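Local coordinates for protein dihydrolipoyl dehydrogenase (Elizabethkingia anophelis NUHP1, PDB 6UZI) that probably oxidises dihydrolipoyl groups on lysines of its partner proteins with NAD(+), using a bound FAD and a redox-active disulfide, at residues L176-V181 against G272-V277; I162-D165 against I170-T173. All coordinates share one frame; numbering follows the deposited sequence.

How the interactions relate
Both interactions lie at the strand 169-170 end of the parallel sheet that carries the predicted NAD(+) site, their centres about 10 Å apart. Interaction 1 is the more buried: a tyrosine on strand 274-277 reaches the loop 176-181 and joins it through a hydroxyl-carboxylate bond and one apolar touch. Interaction 2 is partly buried; there a leucine of the loop 162-165 packs its methyls on the residues just before helix 172-175, without a polar bond between the segments. The two meet where the strands pair, with probable hydrogen bonds from Ile-170 N to Cys-275 O (2.9 Å) and from Val-277 N to Ile-170 O (3.0 Å). Helix 172-175 runs straight into the loop of interaction 1, and its Ser-172 reaches the FAD pocket.

Interaction 1: residues L176-V181 against G272-V277; sequences LNLKEV and GDYCLV
The hydroxyl of Tyr-274 donates a hydrogen bond to Glu-180, with OH and OE2 2.7 Å apart. OE2 is met on its anti side, with the donor 19° out of the carboxylate plane. The acid comes to the edge of the ring, near the ring plane, and the two flat groups stand almost perpendicular, 83° apart. Glu-180 gets there with CG lodged between its backbone N and carbonyl carbon (chi1 62°) and the rest of the chain extended.

On the CE1 side of the ring, the branch CD2 of Leu-178 lies 4.1 Å from Tyr-274 CE1, approaching obliquely as the two side chains slide past each other in opposite directions. Leucine suits this buried place because its wholly apolar side chain packs against both the tyrosine ring and Tyr-201 of helix 192-203. Tyrosine suits the strand because its ring can pack among Leu-178, Leu-185 and Pro-182 while its hydroxyl reaches the partly exposed acid.

Arg-168 makes a cation-pi contact with the tyrosine and a long, weak ion pair with Glu-180 OE2. Asp-273 OD1, 4.7 Å from Glu-180 OE2, is probably a like charge and could raise the acid's proton affinity, though the backbone N atoms of Lys-183 and His-184 hold the aspartate; the phenol bond and the arginine would work against that, probably keeping the glutamate a charged acceptor for the tyrosine.

Interaction 2: residues I162-D165 against I170-T173; sequences ITLD and ITST. With FAD (flavin-adenine dinucleotide), chain E.
Leu-164 swings CG beside its own backbone N and anti to the carbonyl carbon (chi1 -63°), which, together with chi2 of 160°, sets both of its methyls against Ile-170 and Thr-171. Thr-171 answers with chi1 68°: its methyl CG2 takes the place beside the backbone N and meets the leucine, while OG1 sits between N and the carbonyl carbon and serves the helix. The two side chains cross at about a right angle. The leucine fork straddles the threonine methyl, with CD1 of Leu-164 3.6 Å from CG2 of Thr-171 and CD2 of Leu-164 3.7 Å from the same atom. CD2 of Leu-164 also rests on the backbone, 3.7 Å from the carbonyl carbon of Ile-170.

Threonine fits because its beta carbon offers an apolar and a polar branch at once. The main polar partner of its hydroxyl is Glu-174 OE1, to which OG1 is hydrogen-bonded; as the N-cap of helix 172-175, Thr-171 also accepts a weak capping bond at OG1 from Thr-173 N (3.4 Å). Asp-165 adds a marginal touch, its OD2 being 4.5 Å from CG2 of Ile-170. The chief work of that carboxylate is done nearby: OD2 accepts from the backbone N atoms of Glu-167, Arg-168 and Val-169, gathering the turn that leads to the strand, and OD1 forms a salt bridge with Arg-251.

One residue into the helix, Ser-172 OG approaches the dimethylbenzene end of the flavin, 3.8 Å from C7M of FAD, and its side chain touches helix 192-203. Leu-164 packs in turn on Val-169 and on Val-277, joining the loop to the two adjacent parallel strands 169-170 and 274-277.

Interaction 1: residues L176-V181 against G272-V277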
loop_
_atom_site.group_PDB
_atom_site.type_symbol
_atom_site.label_atom_id
_atom_site.label_comp_id
_atom_site.label_asym_id
_atom_site.label_seq_id
_atom_site.Cartn_x
_atom_site.Cartn_y
_atom_site.Cartn_z
ATOM N N LEU A 176 -4.753 16.515 -19.961
ATOM C CA LEU A 176 -5.631 15.432 -19.548
ATOM C C LEU A 176 -6.698 15.113 -20.586
ATOM O O LEU A 176 -7.484 14.187 -20.367
ATOM C CB LEU A 176 -6.284 15.790 -18.213
ATOM C CG LEU A 176 -5.367 15.873 -16.984
ATOM C CD1 LEU A 176 -6.061 16.630 -15.879
ATOM C CD2 LEU A 176 -5.001 14.477 -16.499
ATOM N N ASN A 177 -6.747 15.837 -21.710
ATOM C CA ASN A 177 -7.806 15.667 -22.701
ATOM C C ASN A 177 -7.255 15.549 -24.120
ATOM O O ASN A 177 -7.946 15.885 -25.083
ATOM C CB ASN A 177 -8.810 16.817 -22.615
ATOM C CG ASN A 177 -9.683 16.748 -21.369
ATOM O OD1 ASN A 177 -10.269 15.710 -21.063
ATOM N ND2 ASN A 177 -9.747 17.848 -20.629
ATOM N N LEU A 178 -6.035 15.035 -24.273
ATOM C CA LEU A 178 -5.422 14.933 -25.594
ATOM C C LEU A 178 -6.220 14.000 -26.498
ATOM O O LEU A 178 -6.812 13.016 -26.050
ATOM C CB LEU A 178 -3.984 14.420 -25.492
ATOM C CG LEU A 178 -2.955 15.324 -24.814
ATOM C CD1 LEU A 178 -1.572 14.794 -25.072
ATOM C CD2 LEU A 178 -3.085 16.770 -25.257
ATOM N N LYS A 179 -6.243 14.327 -27.784
ATOM C CA LYS A 179 -6.940 13.510 -28.764
ATOM C C LYS A 179 -6.017 12.495 -29.435
ATOM O O LYS A 179 -6.467 11.746 -30.310
ATOM C CB LYS A 179 -7.616 14.413 -29.805
ATOM N N GLU A 180 -4.749 12.439 -29.025
ATOM C CA GLU A 180 -3.750 11.544 -29.596
ATOM C C GLU A 180 -2.576 11.429 -28.636
ATOM O O GLU A 180 -2.359 12.297 -27.782
ATOM C CB GLU A 180 -3.268 12.025 -30.971
ATOM C CG GLU A 180 -2.576 13.379 -30.955
ATOM C CD GLU A 180 -2.030 13.781 -32.317
ATOM O OE1 GLU A 180 -2.132 12.974 -33.265
ATOM O OE2 GLU A 180 -1.520 14.916 -32.445
ATOM N N VAL A 181 -1.848 10.323 -28.753
ATOM C CA VAL A 181 -0.623 10.138 -27.979
ATOM C C VAL A 181 0.479 10.961 -28.635
ATOM O O VAL A 181 0.765 10.762 -29.824
ATOM C CB VAL A 181 -0.211 8.662 -27.898
ATOM C CG1 VAL A 181 1.185 8.550 -27.289
ATOM C CG2 VAL A 181 -1.232 7.862 -27.093
ATOM N N GLY A 272 9.049 19.510 -30.367
ATOM C CA GLY A 272 8.084 18.451 -30.168
ATOM C C GLY A 272 6.783 18.831 -30.840
ATOM O O GLY A 272 6.651 19.912 -31.420
ATOM N N ASP A 273 5.826 17.907 -30.797
ATOM C CA ASP A 273 4.496 18.183 -31.315
ATOM C C ASP A 273 3.507 18.568 -30.218
ATOM O O ASP A 273 2.371 18.946 -30.535
ATOM C CB ASP A 273 3.976 16.980 -32.108
ATOM C CG ASP A 273 3.905 15.722 -31.276
ATOM O OD1 ASP A 273 3.071 14.848 -31.594
ATOM O OD2 ASP A 273 4.678 15.616 -30.301
ATOM N N TYR A 274 3.904 18.460 -28.947
ATOM C CA TYR A 274 3.099 18.926 -27.824
ATOM C C TYR A 274 4.025 19.466 -26.745
ATOM O O TYR A 274 5.072 18.874 -26.467
ATOM C CB TYR A 274 2.224 17.809 -27.241
ATOM C CG TYR A 274 1.026 17.486 -28.081
ATOM C CD1 TYR A 274 -0.152 18.214 -27.953
ATOM C CD2 TYR A 274 1.071 16.467 -29.019
ATOM C CE1 TYR A 274 -1.264 17.932 -28.743
ATOM C CE2 TYR A 274 -0.034 16.177 -29.810
ATOM C CZ TYR A 274 -1.196 16.913 -29.667
ATOM O OH TYR A 274 -2.289 16.629 -30.451
ATOM N N CYS A 275 3.632 20.579 -26.129
ATOM C CA CYS A 275 4.402 21.188 -25.048
ATOM C C CYS A 275 3.503 21.465 -23.851
ATOM O O CYS A 275 2.536 22.229 -23.958
ATOM C CB CYS A 275 5.080 22.477 -25.506
ATOM S SG CYS A 275 5.959 23.259 -24.141
ATOM N N LEU A 276 3.839 20.864 -22.711
ATOM C CA LEU A 276 3.101 21.004 -21.458
ATOM C C LEU A 276 3.886 21.892 -20.496
ATOM O O LEU A 276 5.042 21.595 -20.171
ATOM C CB LEU A 276 2.832 19.632 -20.837
ATOM C CG LEU A 276 2.420 19.508 -19.367
ATOM C CD1 LEU A 276 1.070 20.137 -19.082
ATOM C CD2 LEU A 276 2.411 18.034 -18.981
ATOM N N VAL A 277 3.251 22.959 -20.032
ATOM C CA VAL A 277 3.854 23.920 -19.114
ATOM C C VAL A 277 3.439 23.573 -17.685
ATOM O O VAL A 277 2.271 23.723 -17.306
ATOM C CB VAL A 277 3.452 25.354 -19.473
ATOM C CG1 VAL A 277 4.161 26.329 -18.564
ATOM C CG2 VAL A 277 3.747 25.625 -20.932
#

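Interaction 2: residues I162-D165 against I170-T173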
loop_
_atom_site.group_PDB
_atom_site.type_symbol
_atom_site.label_atom_id
_atom_site.label_comp_id
_atom_site.label_asym_id
_atom_site.label_seq_id
_atom_site.Cartn_x
_atom_site.Cartn_y
_atom_site.Cartn_z
ATOM N N ILE A 162 5.052 32.698 -22.797
ATOM C CA ILE A 162 4.395 31.545 -23.403
ATOM C C ILE A 162 2.957 31.910 -23.756
ATOM O O ILE A 162 2.214 32.438 -22.922
ATOM C CB ILE A 162 4.440 30.325 -22.472
ATOM C CG1 ILE A 162 5.885 29.919 -22.196
ATOM C CG2 ILE A 162 3.684 29.166 -23.093
ATOM C CD1 ILE A 162 6.029 28.706 -21.291
ATOM N N THR A 163 2.556 31.604 -24.984
ATOM C CA THR A 163 1.189 31.821 -25.450
ATOM C C THR A 163 0.488 30.466 -25.464
ATOM O O THR A 163 0.670 29.668 -26.387
ATOM C CB THR A 163 1.168 32.465 -26.837
ATOM O OG1 THR A 163 1.783 33.764 -26.801
ATOM C CG2 THR A 163 -0.260 32.595 -27.330
ATOM N N LEU A 164 -0.301 30.201 -24.431
ATOM C CA LEU A 164 -1.039 28.949 -24.362
ATOM C C LEU A 164 -2.193 28.980 -25.356
ATOM O O LEU A 164 -2.911 29.978 -25.451
ATOM C CB LEU A 164 -1.565 28.717 -22.947
ATOM C CG LEU A 164 -0.563 28.554 -21.810
ATOM C CD1 LEU A 164 -1.238 28.826 -20.479
ATOM C CD2 LEU A 164 0.022 27.151 -21.835
ATOM N N ASP A 165 -2.360 27.896 -26.115
ATOM C CA ASP A 165 -3.389 27.834 -27.141
ATOM C C ASP A 165 -4.396 26.711 -26.938
ATOM O O ASP A 165 -5.269 26.527 -27.794
ATOM C CB ASP A 165 -2.752 27.712 -28.535
ATOM C CG ASP A 165 -1.867 26.478 -28.685
ATOM O OD1 ASP A 165 -0.962 26.516 -29.543
ATOM O OD2 ASP A 165 -2.047 25.489 -27.940
ATOM N N ILE A 170 0.063 23.833 -23.988
ATOM C CA ILE A 170 -1.041 23.517 -23.098
ATOM C C ILE A 170 -0.563 23.459 -21.652
ATOM O O ILE A 170 0.634 23.412 -21.362
ATOM C CB ILE A 170 -1.699 22.177 -23.470
ATOM C CG1 ILE A 170 -0.659 21.058 -23.391
ATOM C CG2 ILE A 170 -2.285 22.247 -24.858
ATOM C CD1 ILE A 170 -1.197 19.709 -23.769
ATOM N N THR A 171 -1.541 23.450 -20.742
ATOM C CA THR A 171 -1.355 23.182 -19.324
ATOM C C THR A 171 -1.887 21.787 -19.012
ATOM O O THR A 171 -2.375 21.068 -19.890
ATOM C CB THR A 171 -2.069 24.229 -18.461
ATOM O OG1 THR A 171 -3.485 24.081 -18.606
ATOM C CG2 THR A 171 -1.691 25.625 -18.875
ATOM N N SER A 172 -1.828 21.419 -17.732
ATOM C CA SER A 172 -2.316 20.102 -17.326
ATOM C C SER A 172 -3.778 19.904 -17.693
ATOM O O SER A 172 -4.195 18.776 -17.980
ATOM C CB SER A 172 -2.124 19.898 -15.823
ATOM O OG SER A 172 -2.855 20.851 -15.069
ATOM N N THR A 173 -4.574 20.975 -17.669
ATOM C CA THR A 173 -5.998 20.837 -17.943
ATOM C C THR A 173 -6.228 20.214 -19.310
ATOM O O THR A 173 -6.963 19.227 -19.443
ATOM C CB THR A 173 -6.686 22.199 -17.856
ATOM O OG1 THR A 173 -6.618 22.684 -16.509
ATOM C CG2 THR A 173 -8.141 22.091 -18.288
HETATM P PA FAD E . -9.308 24.088 -5.432
HETATM O O1A FAD E . -9.367 22.614 -5.571
HETATM O O2A FAD E . -8.125 24.613 -6.252
HETATM O O5B FAD E . -10.621 24.714 -6.090
HETATM C C5B FAD E . -11.271 25.786 -5.386
HETATM C C4B FAD E . -12.574 26.075 -6.084
HETATM O O4B FAD E . -12.956 27.443 -5.854
HETATM C C3B FAD E . -12.586 25.874 -7.607
HETATM O O3B FAD E . -13.500 24.833 -7.926
HETATM C C2B FAD E . -13.093 27.218 -8.161
HETATM O O2B FAD E . -14.003 27.053 -9.245
HETATM C C1B FAD E . -13.761 27.840 -6.938
HETATM N N9A FAD E . -13.809 29.293 -6.933
HETATM C C8A FAD E . -12.748 30.156 -7.042
HETATM N N7A FAD E . -13.074 31.420 -6.944
HETATM C C5A FAD E . -14.452 31.394 -6.760
HETATM C C6A FAD E . -15.405 32.411 -6.585
HETATM N N6A FAD E . -15.103 33.711 -6.517
HETATM N N1A FAD E . -16.698 32.043 -6.445
HETATM C C2A FAD E . -17.002 30.741 -6.477
HETATM N N3A FAD E . -16.188 29.692 -6.628
HETATM C C4A FAD E . -14.914 30.087 -6.764
HETATM N N1 FAD E . -2.846 17.423 -4.850
HETATM C C2 FAD E . -2.668 16.304 -4.106
HETATM O O2 FAD E . -2.729 16.337 -2.877
HETATM N N3 FAD E . -2.428 15.092 -4.730
HETATM C C4 FAD E . -2.349 14.884 -6.096
HETATM O O4 FAD E . -2.142 13.758 -6.544
HETATM C C4X FAD E . -2.544 16.075 -6.878
HETATM N N5 FAD E . -2.520 15.970 -8.175
HETATM C C5X FAD E . -2.768 17.114 -8.919
HETATM C C6 FAD E . -2.806 17.011 -10.307
HETATM C C7 FAD E . -3.115 18.110 -11.101
HETATM C C7M FAD E . -3.164 17.951 -12.598
HETATM C C8 FAD E . -3.391 19.348 -10.492
HETATM C C8M FAD E . -3.793 20.544 -11.316
HETATM C C9 FAD E . -3.332 19.460 -9.107
HETATM C C9A FAD E . -3.029 18.357 -8.317
HETATM N N10 FAD E . -3.024 18.428 -6.911
HETATM C C10 FAD E . -2.790 17.304 -6.165
HETATM C "C1'" FAD E . -3.304 19.693 -6.224
HETATM C "C2'" FAD E . -4.747 19.785 -5.747
HETATM O "O2'" FAD E . -5.642 19.927 -6.852
HETATM C "C3'" FAD E . -4.936 20.937 -4.758
HETATM O "O3'" FAD E . -3.870 20.944 -3.820
HETATM C "C4'" FAD E . -6.266 20.859 -4.008
HETATM O "O4'" FAD E . -7.313 20.735 -4.972
HETATM C "C5'" FAD E . -6.502 22.036 -3.087
HETATM O "O5'" FAD E . -7.830 22.498 -3.394
HETATM P P FAD E . -8.613 23.689 -2.607
HETATM O O1P FAD E . -9.807 23.262 -1.835
HETATM O O2P FAD E . -7.704 24.583 -1.789
HETATM O O3P FAD E . -9.045 24.508 -3.911
#